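Local coordinates for putative lipoprotein YerB (Bacillus subtilis, PDB 2PSB) that is of unknown function but is a putative membrane lipoprotein that interacts with the DNA helicase PcrA, an interaction not essential for viability or UV repair, at residues V37-P41 with K42-Q46; T91-G95 with F96-F100; G108-K111 with Q112-G116; L124-D127 with G128-F131; T217-R220 with E221-K224. All coordinates share one frame; numbering follows the deposited sequence.

Contact 1: V37-P41 with K42-Q46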
loop_
_atom_site.group_PDB
_atom_site.type_symbol
_atom_site.label_atom_id
_atom_site.label_comp_id
_atom_site.label_asym_id
_atom_site.label_seq_id
_atom_site.Cartn_x
_atom_site.Cartn_y
_atom_site.Cartn_z
ATOM N N VAL A 37 -1.623 -6.411 -3.275
ATOM C CA VAL A 37 -2.628 -6.301 -4.320
ATOM C C VAL A 37 -2.079 -6.055 -5.728
ATOM O O VAL A 37 -1.294 -5.128 -5.973
ATOM C CB VAL A 37 -3.660 -5.203 -3.959
ATOM C CG1 VAL A 37 -4.693 -5.057 -5.070
ATOM C CG2 VAL A 37 -4.347 -5.552 -2.647
ATOM N N ASN A 38 -2.523 -6.921 -6.632
ATOM C CA ASN A 38 -2.181 -6.923 -8.053
ATOM C C ASN A 38 -2.469 -5.548 -8.687
ATOM O O ASN A 38 -3.579 -5.027 -8.568
ATOM C CB ASN A 38 -3.041 -8.001 -8.733
ATOM C CG ASN A 38 -2.494 -8.473 -10.077
ATOM O OD1 ASN A 38 -2.924 -9.516 -10.584
ATOM N ND2 ASN A 38 -1.565 -7.732 -10.655
ATOM N N ASN A 39 -1.478 -4.949 -9.340
ATOM C CA ASN A 39 -1.736 -3.678 -10.005
ATOM C C ASN A 39 -1.423 -3.776 -11.499
ATOM O O ASN A 39 -1.130 -2.776 -12.164
ATOM C CB ASN A 39 -0.953 -2.531 -9.370
ATOM C CG ASN A 39 -1.326 -1.182 -9.966
ATOM O OD1 ASN A 39 -2.509 -0.870 -10.138
ATOM N ND2 ASN A 39 -0.324 -0.380 -10.284
ATOM N N HIS A 40 -1.471 -4.996 -12.019
ATOM C CA HIS A 40 -1.253 -5.219 -13.436
ATOM C C HIS A 40 -2.520 -4.679 -14.079
ATOM O O HIS A 40 -3.608 -4.851 -13.537
ATOM C CB HIS A 40 -1.103 -6.711 -13.737
ATOM C CG HIS A 40 -0.968 -7.022 -15.198
ATOM N ND1 HIS A 40 -2.030 -6.955 -16.077
ATOM C CD2 HIS A 40 0.107 -7.384 -15.935
ATOM C CE1 HIS A 40 -1.615 -7.264 -17.292
ATOM N NE2 HIS A 40 -0.322 -7.527 -17.234
ATOM N N PRO A 41 -2.399 -4.019 -15.243
ATOM C CA PRO A 41 -3.566 -3.456 -15.934
ATOM C C PRO A 41 -4.835 -4.317 -15.887
ATOM O O PRO A 41 -5.927 -3.801 -15.650
ATOM C CB PRO A 41 -3.050 -3.246 -17.351
ATOM C CG PRO A 41 -1.611 -2.853 -17.117
ATOM C CD PRO A 41 -1.173 -3.843 -16.047
ATOM N N LYS A 42 -4.685 -5.622 -16.101
ATOM C CA LYS A 42 -5.824 -6.541 -16.093
ATOM C C LYS A 42 -6.472 -6.772 -14.730
ATOM O O LYS A 42 -7.541 -7.374 -14.643
ATOM C CB LYS A 42 -5.413 -7.900 -16.681
ATOM C CG LYS A 42 -5.511 -8.009 -18.210
ATOM C CD LYS A 42 -6.940 -7.762 -18.686
ATOM C CE LYS A 42 -7.097 -7.940 -20.196
ATOM N NZ LYS A 42 -7.106 -9.375 -20.603
ATOM N N ALA A 43 -5.838 -6.286 -13.669
ATOM C CA ALA A 43 -6.364 -6.473 -12.319
ATOM C C ALA A 43 -7.222 -5.299 -11.844
ATOM O O ALA A 43 -7.804 -5.343 -10.759
ATOM C CB ALA A 43 -5.208 -6.690 -11.342
ATOM N N ARG A 44 -7.307 -4.258 -12.665
ATOM C CA ARG A 44 -8.061 -3.048 -12.325
ATOM C C ARG A 44 -9.474 -3.100 -12.865
ATOM O O ARG A 44 -9.700 -3.581 -13.966
ATOM C CB ARG A 44 -7.333 -1.836 -12.898
ATOM C CG ARG A 44 -5.836 -1.850 -12.628
ATOM C CD ARG A 44 -5.115 -0.796 -13.454
ATOM N NE ARG A 44 -3.672 -0.908 -13.297
ATOM C CZ ARG A 44 -2.778 -0.316 -14.076
ATOM N NH1 ARG A 44 -3.171 0.447 -15.090
ATOM N NH2 ARG A 44 -1.487 -0.487 -13.839
ATOM N N PRO A 45 -10.455 -2.621 -12.082
ATOM C CA PRO A 45 -10.277 -2.053 -10.742
ATOM C C PRO A 45 -10.193 -3.169 -9.696
ATOM O O PRO A 45 -10.802 -4.215 -9.862
ATOM C CB PRO A 45 -11.530 -1.198 -10.575
ATOM C CG PRO A 45 -12.566 -2.046 -11.237
ATOM C CD PRO A 45 -11.868 -2.521 -12.500
ATOM N N GLN A 46 -9.439 -2.933 -8.628
ATOM C CA GLN A 46 -9.283 -3.911 -7.570
ATOM C C GLN A 46 -10.439 -3.806 -6.583
ATOM O O GLN A 46 -11.292 -2.915 -6.704
ATOM C CB GLN A 46 -7.953 -3.686 -6.851
ATOM C CG GLN A 46 -6.721 -3.822 -7.762
ATOM C CD GLN A 46 -6.280 -2.500 -8.387
ATOM O OE1 GLN A 46 -7.096 -1.600 -8.626
ATOM N NE2 GLN A 46 -4.987 -2.384 -8.668
#

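Contact 2: T91-G95 with F96-F100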
loop_
_atom_site.group_PDB
_atom_site.type_symbol
_atom_site.label_atom_id
_atom_site.label_comp_id
_atom_site.label_asym_id
_atom_site.label_seq_id
_atom_site.Cartn_x
_atom_site.Cartn_y
_atom_site.Cartn_z
ATOM N N THR A 91 8.782 -6.215 4.560
ATOM C CA THR A 91 9.367 -5.189 5.416
ATOM C C THR A 91 8.367 -4.066 5.728
ATOM O O THR A 91 8.291 -3.581 6.855
ATOM C CB THR A 91 10.615 -4.582 4.736
ATOM O OG1 THR A 91 11.539 -5.633 4.422
ATOM C CG2 THR A 91 11.292 -3.570 5.640
ATOM N N LEU A 92 7.613 -3.659 4.715
ATOM C CA LEU A 92 6.630 -2.597 4.868
ATOM C C LEU A 92 5.475 -3.063 5.747
ATOM O O LEU A 92 5.013 -2.331 6.616
ATOM C CB LEU A 92 6.114 -2.167 3.489
ATOM C CG LEU A 92 7.160 -1.511 2.577
ATOM C CD1 LEU A 92 6.605 -1.366 1.164
ATOM C CD2 LEU A 92 7.550 -0.166 3.154
ATOM N N SER A 93 5.019 -4.284 5.512
ATOM C CA SER A 93 3.931 -4.852 6.295
ATOM C C SER A 93 4.312 -4.867 7.768
ATOM O O SER A 93 3.507 -4.513 8.630
ATOM C CB SER A 93 3.641 -6.282 5.839
ATOM O OG SER A 93 2.578 -6.836 6.585
ATOM N N ASN A 94 5.554 -5.266 8.040
ATOM C CA ASN A 94 6.074 -5.365 9.398
ATOM C C ASN A 94 6.104 -4.054 10.162
ATOM O O ASN A 94 6.146 -4.047 11.388
ATOM C CB ASN A 94 7.477 -5.986 9.369
ATOM C CG ASN A 94 7.442 -7.498 9.283
ATOM O OD1 ASN A 94 8.455 -8.135 9.002
ATOM N ND2 ASN A 94 6.280 -8.079 9.535
ATOM N N GLY A 95 6.087 -2.938 9.446
ATOM C CA GLY A 95 6.098 -1.660 10.130
ATOM C C GLY A 95 4.925 -1.583 11.086
ATOM O O GLY A 95 4.913 -0.756 11.994
ATOM N N PHE A 96 3.942 -2.457 10.879
ATOM C CA PHE A 96 2.752 -2.511 11.711
ATOM C C PHE A 96 2.482 -3.921 12.242
ATOM O O PHE A 96 1.415 -4.178 12.787
ATOM C CB PHE A 96 1.542 -2.021 10.907
ATOM C CG PHE A 96 1.787 -0.729 10.182
ATOM C CD1 PHE A 96 2.455 -0.717 8.961
ATOM C CD2 PHE A 96 1.400 0.484 10.743
ATOM C CE1 PHE A 96 2.739 0.496 8.310
ATOM C CE2 PHE A 96 1.680 1.695 10.099
ATOM C CZ PHE A 96 2.348 1.698 8.887
ATOM N N ASP A 97 3.451 -4.822 12.066
ATOM C CA ASP A 97 3.340 -6.214 12.520
ATOM C C ASP A 97 2.023 -6.806 12.030
ATOM O O ASP A 97 1.351 -7.577 12.725
ATOM C CB ASP A 97 3.425 -6.274 14.053
ATOM C CG ASP A 97 3.575 -7.695 14.581
ATOM O OD1 ASP A 97 4.423 -8.441 14.042
ATOM O OD2 ASP A 97 2.857 -8.063 15.539
ATOM N N SER A 98 1.662 -6.436 10.811
ATOM C CA SER A 98 0.417 -6.875 10.215
ATOM C C SER A 98 0.431 -8.304 9.716
ATOM O O SER A 98 1.482 -8.867 9.402
ATOM C CB SER A 98 0.038 -5.971 9.035
ATOM O OG SER A 98 0.977 -4.918 8.836
ATOM N N ILE A 99 -0.761 -8.885 9.666
ATOM C CA ILE A 99 -0.940 -10.219 9.131
ATOM C C ILE A 99 -0.699 -9.981 7.640
ATOM O O ILE A 99 -1.384 -9.167 7.012
ATOM C CB ILE A 99 -2.377 -10.713 9.370
ATOM C CG1 ILE A 99 -2.550 -11.063 10.849
ATOM C CG2 ILE A 99 -2.695 -11.899 8.463
ATOM C CD1 ILE A 99 -3.999 -11.225 11.284
ATOM N N PHE A 100 0.297 -10.679 7.096
ATOM C CA PHE A 100 0.703 -10.545 5.704
ATOM C C PHE A 100 -0.036 -11.489 4.763
ATOM O O PHE A 100 0.172 -12.699 4.789
ATOM C CB PHE A 100 2.205 -10.795 5.608
ATOM C CG PHE A 100 2.807 -10.390 4.300
ATOM C CD1 PHE A 100 2.839 -9.045 3.919
ATOM C CD2 PHE A 100 3.382 -11.338 3.463
ATOM C CE1 PHE A 100 3.442 -8.647 2.720
ATOM C CE2 PHE A 100 3.995 -10.949 2.252
ATOM C CZ PHE A 100 4.023 -9.600 1.885
HETATM O O HOH W 1 4.107 -8.485 8.371
#

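Contact 3: G108-K111 with Q112-G116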
loop_
_atom_site.group_PDB
_atom_site.type_symbol
_atom_site.label_atom_id
_atom_site.label_comp_id
_atom_site.label_asym_id
_atom_site.label_seq_id
_atom_site.Cartn_x
_atom_site.Cartn_y
_atom_site.Cartn_z
ATOM N N GLY A 108 13.684 -14.608 -2.382
ATOM C CA GLY A 108 14.024 -13.883 -1.174
ATOM C C GLY A 108 12.866 -13.845 -0.201
ATOM O O GLY A 108 13.026 -14.172 0.972
ATOM N N ALA A 109 11.696 -13.448 -0.694
ATOM C CA ALA A 109 10.497 -13.364 0.132
ATOM C C ALA A 109 10.149 -14.694 0.792
ATOM O O ALA A 109 9.693 -14.726 1.930
ATOM C CB ALA A 109 9.323 -12.887 -0.704
ATOM N N LYS A 110 10.357 -15.788 0.069
ATOM C CA LYS A 110 10.054 -17.113 0.592
ATOM C C LYS A 110 10.876 -17.404 1.837
ATOM O O LYS A 110 10.328 -17.677 2.902
ATOM C CB LYS A 110 10.340 -18.187 -0.460
ATOM C CG LYS A 110 9.883 -19.586 -0.047
ATOM C CD LYS A 110 10.801 -20.668 -0.595
ATOM C CE LYS A 110 12.213 -20.520 -0.015
ATOM N NZ LYS A 110 13.176 -21.543 -0.524
ATOM N N LYS A 111 12.196 -17.340 1.697
ATOM C CA LYS A 111 13.098 -17.616 2.809
ATOM C C LYS A 111 12.812 -16.688 3.976
ATOM O O LYS A 111 12.801 -17.106 5.132
ATOM C CB LYS A 111 14.558 -17.443 2.373
ATOM C CG LYS A 111 15.020 -18.398 1.275
ATOM C CD LYS A 111 15.061 -19.854 1.750
ATOM C CE LYS A 111 16.151 -20.095 2.785
ATOM N NZ LYS A 111 17.513 -19.857 2.232
ATOM N N GLN A 112 12.580 -15.422 3.658
ATOM C CA GLN A 112 12.301 -14.411 4.662
ATOM C C GLN A 112 11.119 -14.827 5.529
ATOM O O GLN A 112 11.225 -14.896 6.753
ATOM C CB GLN A 112 12.012 -13.078 3.965
ATOM C CG GLN A 112 12.545 -11.858 4.689
ATOM C CD GLN A 112 12.669 -10.659 3.768
ATOM O OE1 GLN A 112 11.668 -10.137 3.269
ATOM N NE2 GLN A 112 13.906 -10.219 3.534
ATOM N N LEU A 113 9.996 -15.117 4.886
ATOM C CA LEU A 113 8.791 -15.515 5.594
ATOM C C LEU A 113 8.874 -16.912 6.214
ATOM O O LEU A 113 8.237 -17.183 7.235
ATOM C CB LEU A 113 7.595 -15.425 4.652
ATOM C CG LEU A 113 7.260 -13.985 4.239
ATOM C CD1 LEU A 113 6.272 -13.988 3.085
ATOM C CD2 LEU A 113 6.703 -13.224 5.442
ATOM N N GLU A 114 9.648 -17.803 5.606
ATOM C CA GLU A 114 9.786 -19.143 6.153
ATOM C C GLU A 114 10.758 -19.098 7.331
ATOM O O GLU A 114 10.845 -20.036 8.113
ATOM C CB GLU A 114 10.263 -20.115 5.071
ATOM C CG GLU A 114 9.268 -20.252 3.923
ATOM C CD GLU A 114 9.550 -21.440 3.012
ATOM O OE1 GLU A 114 10.701 -21.609 2.556
ATOM O OE2 GLU A 114 8.601 -22.202 2.739
ATOM N N SER A 115 11.466 -17.983 7.459
ATOM C CA SER A 115 12.411 -17.776 8.548
ATOM C C SER A 115 11.713 -17.099 9.718
ATOM O O SER A 115 12.358 -16.713 10.687
ATOM C CB SER A 115 13.585 -16.906 8.088
ATOM O OG SER A 115 14.358 -17.568 7.101
ATOM N N GLY A 116 10.396 -16.951 9.606
ATOM C CA GLY A 116 9.604 -16.341 10.663
ATOM C C GLY A 116 9.463 -14.831 10.616
ATOM O O GLY A 116 9.158 -14.205 11.631
#

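Contact 4: L124-D127 with G128-F131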
loop_
_atom_site.group_PDB
_atom_site.type_symbol
_atom_site.label_atom_id
_atom_site.label_comp_id
_atom_site.label_asym_id
_atom_site.label_seq_id
_atom_site.Cartn_x
_atom_site.Cartn_y
_atom_site.Cartn_z
ATOM N N LEU A 124 -1.182 -19.762 -2.058
ATOM C CA LEU A 124 -0.792 -21.098 -2.488
ATOM C C LEU A 124 -1.437 -22.171 -1.600
ATOM O O LEU A 124 -1.946 -23.178 -2.097
ATOM C CB LEU A 124 0.736 -21.259 -2.434
ATOM C CG LEU A 124 1.657 -20.329 -3.238
ATOM C CD1 LEU A 124 3.094 -20.842 -3.129
ATOM C CD2 LEU A 124 1.235 -20.278 -4.691
ATOM N N ASP A 125 -1.432 -21.938 -0.291
ATOM C CA ASP A 125 -1.980 -22.894 0.664
ATOM C C ASP A 125 -3.486 -22.918 0.816
ATOM O O ASP A 125 -4.037 -23.896 1.318
ATOM C CB ASP A 125 -1.367 -22.664 2.038
ATOM C CG ASP A 125 0.129 -22.600 1.990
ATOM O OD1 ASP A 125 0.732 -23.443 1.295
ATOM O OD2 ASP A 125 0.704 -21.711 2.647
ATOM N N PHE A 126 -4.160 -21.858 0.390
ATOM C CA PHE A 126 -5.608 -21.802 0.544
ATOM C C PHE A 126 -6.335 -21.632 -0.768
ATOM O O PHE A 126 -7.546 -21.413 -0.782
ATOM C CB PHE A 126 -6.000 -20.658 1.481
ATOM C CG PHE A 126 -5.292 -20.683 2.800
ATOM C CD1 PHE A 126 -3.973 -20.256 2.904
ATOM C CD2 PHE A 126 -5.947 -21.131 3.946
ATOM C CE1 PHE A 126 -3.313 -20.270 4.128
ATOM C CE2 PHE A 126 -5.300 -21.150 5.177
ATOM C CZ PHE A 126 -3.979 -20.719 5.273
ATOM N N ASP A 127 -5.602 -21.730 -1.867
ATOM C CA ASP A 127 -6.214 -21.590 -3.180
ATOM C C ASP A 127 -7.259 -22.690 -3.318
ATOM O O ASP A 127 -6.913 -23.861 -3.473
ATOM C CB ASP A 127 -5.153 -21.722 -4.280
ATOM C CG ASP A 127 -5.624 -21.166 -5.613
ATOM O OD1 ASP A 127 -6.698 -20.534 -5.642
ATOM O OD2 ASP A 127 -4.919 -21.351 -6.625
ATOM N N GLY A 128 -8.533 -22.308 -3.244
ATOM C CA GLY A 128 -9.616 -23.272 -3.344
ATOM C C GLY A 128 -10.549 -23.205 -2.146
ATOM O O GLY A 128 -11.657 -23.729 -2.180
ATOM N N SER A 129 -10.108 -22.555 -1.075
ATOM C CA SER A 129 -10.929 -22.437 0.118
ATOM C C SER A 129 -11.025 -20.997 0.607
ATOM O O SER A 129 -11.974 -20.288 0.274
ATOM C CB SER A 129 -10.399 -23.356 1.236
ATOM O OG SER A 129 -9.003 -23.236 1.431
ATOM N N LEU A 130 -10.041 -20.561 1.382
ATOM C CA LEU A 130 -10.039 -19.204 1.918
ATOM C C LEU A 130 -9.676 -18.163 0.849
ATOM O O LEU A 130 -9.870 -16.967 1.045
ATOM C CB LEU A 130 -9.100 -19.139 3.123
ATOM C CG LEU A 130 -9.452 -20.203 4.175
ATOM C CD1 LEU A 130 -8.629 -19.988 5.420
ATOM C CD2 LEU A 130 -10.937 -20.128 4.528
ATOM N N PHE A 131 -9.160 -18.646 -0.280
ATOM C CA PHE A 131 -8.820 -17.828 -1.441
ATOM C C PHE A 131 -9.709 -18.379 -2.567
ATOM O O PHE A 131 -9.840 -19.598 -2.710
ATOM C CB PHE A 131 -7.357 -18.032 -1.851
ATOM C CG PHE A 131 -6.404 -16.999 -1.309
ATOM C CD1 PHE A 131 -6.073 -16.967 0.046
ATOM C CD2 PHE A 131 -5.805 -16.077 -2.167
ATOM C CE1 PHE A 131 -5.157 -16.033 0.535
ATOM C CE2 PHE A 131 -4.889 -15.142 -1.684
ATOM C CZ PHE A 131 -4.566 -15.121 -0.332
#

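Contact 5: T217-R220 with E221-K224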
loop_
_atom_site.group_PDB
_atom_site.type_symbol
_atom_site.label_atom_id
_atom_site.label_comp_id
_atom_site.label_asym_id
_atom_site.label_seq_id
_atom_site.Cartn_x
_atom_site.Cartn_y
_atom_site.Cartn_z
ATOM N N THR A 217 -8.883 5.779 -10.612
ATOM C CA THR A 217 -8.796 4.631 -9.718
ATOM C C THR A 217 -10.044 4.489 -8.865
ATOM O O THR A 217 -10.322 5.313 -7.993
ATOM C CB THR A 217 -7.578 4.736 -8.789
ATOM O OG1 THR A 217 -6.390 4.851 -9.583
ATOM C CG2 THR A 217 -7.473 3.488 -7.895
ATOM N N THR A 218 -10.777 3.413 -9.114
ATOM C CA THR A 218 -12.005 3.121 -8.400
ATOM C C THR A 218 -11.915 1.776 -7.666
ATOM O O THR A 218 -10.975 1.002 -7.869
ATOM C CB THR A 218 -13.175 3.060 -9.392
ATOM O OG1 THR A 218 -14.407 3.027 -8.676
ATOM C CG2 THR A 218 -13.076 1.827 -10.245
ATOM N N ASP A 219 -12.898 1.513 -6.812
ATOM C CA ASP A 219 -12.962 0.265 -6.059
ATOM C C ASP A 219 -14.118 -0.535 -6.655
ATOM O O ASP A 219 -15.286 -0.167 -6.490
ATOM C CB ASP A 219 -13.234 0.546 -4.575
ATOM C CG ASP A 219 -13.152 -0.710 -3.702
ATOM O OD1 ASP A 219 -13.306 -1.835 -4.226
ATOM O OD2 ASP A 219 -12.947 -0.561 -2.480
ATOM N N ARG A 220 -13.797 -1.619 -7.355
ATOM C CA ARG A 220 -14.837 -2.433 -7.962
ATOM C C ARG A 220 -16.000 -2.676 -7.001
ATOM O O ARG A 220 -17.150 -2.738 -7.421
ATOM C CB ARG A 220 -14.291 -3.791 -8.419
ATOM C CG ARG A 220 -15.378 -4.697 -9.014
ATOM C CD ARG A 220 -14.888 -6.128 -9.235
ATOM N NE ARG A 220 -13.724 -6.203 -10.115
ATOM C CZ ARG A 220 -13.765 -6.067 -11.437
ATOM N NH1 ARG A 220 -14.925 -5.851 -12.051
ATOM N NH2 ARG A 220 -12.638 -6.146 -12.146
ATOM N N GLU A 221 -15.696 -2.796 -5.713
ATOM C CA GLU A 221 -16.720 -3.068 -4.709
ATOM C C GLU A 221 -17.732 -1.944 -4.469
ATOM O O GLU A 221 -18.868 -2.208 -4.065
ATOM C CB GLU A 221 -16.054 -3.475 -3.393
ATOM C CG GLU A 221 -15.197 -4.737 -3.518
ATOM C CD GLU A 221 -15.932 -5.912 -4.194
ATOM O OE1 GLU A 221 -17.013 -6.311 -3.713
ATOM O OE2 GLU A 221 -15.420 -6.438 -5.212
ATOM N N THR A 222 -17.332 -0.699 -4.723
ATOM C CA THR A 222 -18.227 0.440 -4.548
ATOM C C THR A 222 -18.548 1.119 -5.877
ATOM O O THR A 222 -19.535 1.849 -5.991
ATOM C CB THR A 222 -17.609 1.518 -3.651
ATOM O OG1 THR A 222 -16.374 1.972 -4.227
ATOM C CG2 THR A 222 -17.368 0.982 -2.260
ATOM N N GLY A 223 -17.713 0.881 -6.882
ATOM C CA GLY A 223 -17.916 1.534 -8.160
ATOM C C GLY A 223 -17.611 3.014 -7.982
ATOM O O GLY A 223 -17.840 3.816 -8.883
ATOM N N LYS A 224 -17.084 3.376 -6.810
ATOM C CA LYS A 224 -16.754 4.765 -6.502
ATOM C C LYS A 224 -15.248 5.009 -6.469
ATOM O O LYS A 224 -14.478 4.130 -6.100
ATOM C CB LYS A 224 -17.355 5.165 -5.154
ATOM C CG LYS A 224 -18.867 5.022 -5.056
ATOM C CD LYS A 224 -19.324 5.376 -3.647
ATOM C CE LYS A 224 -20.834 5.271 -3.473
ATOM N NZ LYS A 224 -21.250 5.734 -2.114
#

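Contact 1: V37-P41 with K42-Q46
Arg-44 folds back over Pro-41 and reaches the backbone carbonyl of Asn-39. Its chain runs extended from CG to NE and lies beside the proline ring, pointing the same way, so that one guanidinium face rests on Pro-41 CA, offset toward the rim of the group. From there Arg-44 NH2 donates to Asn-39 O at 2.9 Å, the oxygen standing slightly out of the guanidinium plane. NE adds only weak, bent bonds to the same carbonyl and to Asn-39 OD1, and NH1 is engaged in a salt bridge with Asp-213. The amide of Asn-39 is turned 30° from the guanidinium plane, and its ND2 bonds to Thr-65.

Gln-46, farther along the loop, turns back toward Asn-38 and Asn-39. A bend at chi2 (92°) brings its amide nearly coplanar with that of Asn-39, 11° apart, and Gln-46 NE2 donates to Asn-38 O at 3.0 Å, in the carbonyl plane and on a lone pair. A weak bond of 3.3 Å joins Gln-46 NE2 to Asn-39 OD1 as well. Behind the amide, Gln-46 CG packs at 3.6 Å on Val-37 CG1, while Ala-43 CB sits 3.6 Å from Asn-38 CB.

With CG anti to its backbone N, the His-40 ring stands beside Lys-42, and His-40 ND1 accepts from Lys-42 N at 3.0 Å, close to the ring plane; the ring also stacks on His-141. This bond accompanies a short 3-10 turn at Pro-41 to Ala-43, made by Ala-43 N donating to His-40 O at 2.7 Å and a weak bond from Arg-44 N to Pro-41 O, in the loop that leaves strand 33-37 and leads on to strand 54-59.

Contact 2: T91-G95 with F96-F100
Ser-93 and Ser-98 meet at the junction where helix 87-94 ends and the chain turns into strand 99-102, with a type I beta turn from Asn-94 to Asp-97 between them. Ser-93 O is the focus. Ser-98 OG donates to Ser-93 O at 2.6 Å, tilted 29° from the carbonyl plane, and Ser-98 N adds a weak bond to the same oxygen. Within the turn, Asp-97 N bonds to Asn-94 O at 2.9 Å.

Phe-96 folds back along the turn. With CG anti to its carbonyl carbon (chi1 -48°), the ring lies with one face over the carbonyl of Gly-95 and its edge toward the end of the helix, where Ser-93 O lies in the ring plane and Phe-96 CD1 comes within 3.8 Å of Leu-92 O. Farther out the ring packs on Leu-18, Ile-70 and Arg-276, whose NE bonds to Gly-95 O. A serine in place of Phe-96 would probably leave a gap between the turn and Ile-70 and uncover the Gly-95 carbonyl.

Beyond the turn, Phe-100 extends from the strand with CG anti to its backbone N (chi1 -167°), and Phe-100 CD1 touches Ser-93 CB at 3.5 Å. The same ring reaches Val-36 of the adjacent strand 33-37 and Leu-68 of strand 65-71 beyond it; Leu-92 also touches Leu-68, so Ser-93 and Leu-92 both help rest the last turn of the helix on these strands. Ser-93 OG lies 2.9 Å from a water, and that water donates to Ser-98 O at 2.8 Å.

Contact 3: G108-K111 with Q112-G116
Glu-114 lies against Lys-110, one turn earlier on helix 107-114, and touches it along most of its length. Glu-114 CB is 3.3 Å from Lys-110 O, the same carbonyl that accepts from Glu-114 N at 2.8 Å. CG sits anti to the carbonyl carbon of its own residue (chi1 -63°), which directs the chain back along the helix and places CG close to Lys-110 O as well. Glu-114 CD then meets Lys-110 CG at 3.6 Å. At the tip, Glu-114 OE1 runs alongside the lysine methylenes, 3.3 Å from Lys-110 CD and 3.2 Å from Lys-110 CE, while OE2 stays farther off, its nearest lysine atom Lys-110 CG. The bends of Lys-110 at chi2 and chi3 lay its aliphatic chain beside OE1 but carry the ammonium past it, so the salt bridge from Lys-110 NZ to Glu-114 OE1 is a long one of 4.0 Å. Its attraction is therefore likely to be modest.

On the buried side, Leu-113 CG packs near Ala-109 O, and its branches reach Trp-105, Val-90 and Phe-100. Past the last helical residue, Ser-115 OG turns back and donates to Lys-111 O at 2.6 Å, from above the carbonyl plane, beside a weak bond from Ser-115 N. Gly-116, with positive phi, is the C-prime residue of a Schellman motif, which ends the helix of the beta-alpha-beta unit made with strands 99-102 and 120-122.

Contact 4: L124-D127 with G128-F131
Phe-126 and Leu-130 pack side chain to side chain across the turn that follows helix 123-126. Phe-126 holds CG anti to its carbonyl carbon (chi1 -53°), and Leu-130 takes the same first torsion (chi1 -54°) with chi2 extended, which brings Leu-130 CD1 to 3.3 Å from Phe-126 CD2. The two side chains cross at a slant, CD1 meeting the ring neither over its face nor at its edge. Phe-131 is less regular: its chi1 of -96° lies off the usual staggered values, and the ring reaches back until Phe-131 CD1 is 4.0 Å from Phe-126 CB.

Between these residues runs a type II turn from Phe-126 to Ser-129, whose Gly-128 has backbone angles that would jam a CB against Asp-127 O. Phe-126 O accepts three bonds: from Ser-129 N at 2.8 Å, from Phe-131 N at 3.2 Å and from Ser-129 OG at 3.2 Å. The hydroxyl reaches it because OG stands between the backbone N and the carbonyl carbon of its own residue.

An alanine at Phe-126 is likely to open a gap beside Leu-130 and leave its CD1 without its aromatic partner. The carboxylate of Asp-127 forms a salt bridge with Arg-133. Phe-126 and Leu-130 both lean on Ala-153 of helix 147-157, whereas Phe-131 meets His-103 edge-to-face and joins Phe-126 on Met-121 of strand 120-122.

Contact 5: T217-R220 with E221-K224
Asp-219 O is gripped by two backbone amides from the turn that follows it. Gly-223 N donates to Asp-219 O at 2.7 Å, and Thr-222 N donates to it at 2.8 Å. The side chain of the same aspartate holds the start of the turn: with CG anti to its backbone N (chi1 -173°), Asp-219 OD1 accepts from Glu-221 N at 3.0 Å, the amide standing 44° out of the carboxylate plane. The carboxylate has further partners in the loop after strand 33-37, OD1 bonding to Gly-48 N and OD2 to Ser-50 OG.

Thr-222 places OG1 between its backbone N and carbonyl carbon, close over Asp-219 CB, where it fits an ST turn with Lys-224 N, though the position of that nitrogen is less certain. Gly-223 takes a positive phi that favours glycine. Nearer the ends of the two segments, Asp-219 N donates to Lys-224 O at 3.1 Å, and Thr-218 OG1 adds a weak bond of 2.8 Å to Lys-224 O.

The carboxylates of Asp-219 and Glu-221 cross with planes 65° apart, and Asp-219 OD1 lies 5.2 Å from Glu-221 OE2. Arg-220, extended up to a bend at chi3, packs on Pro-45 and Phe-136. Two acidic groups thus lie near each other, and the donors they receive, Ser-47 OG for Glu-221 OE2 and Gly-48 N with Ser-50 OG for Asp-219, would probably ease their mutual repulsion while tying this turn to that loop.

Contacts 1 to 4 follow one another along the N-terminal DUF3048 region, and contact 5 comes later, in the C-terminal one. Contacts 2 and 3 have centres about 14 Å apart and touch where Phe-100 of strand 99-102 packs on Leu-113 of helix 107-114. Contact 4, after strand 120-122, touches none of the others; its nearest atoms are about 7 Å from contact 2. Contacts 1 and 5 meet across the two family regions, centres about 12 Å apart: Gln-46 O lies 2.9 Å from Arg-220 N, a probable hydrogen bond, and Pro-45 packs on Thr-218. The loop after strand 33-37 thereby joins the two regions, while contact 3 lies about 33 Å from contact 5, centre to centre.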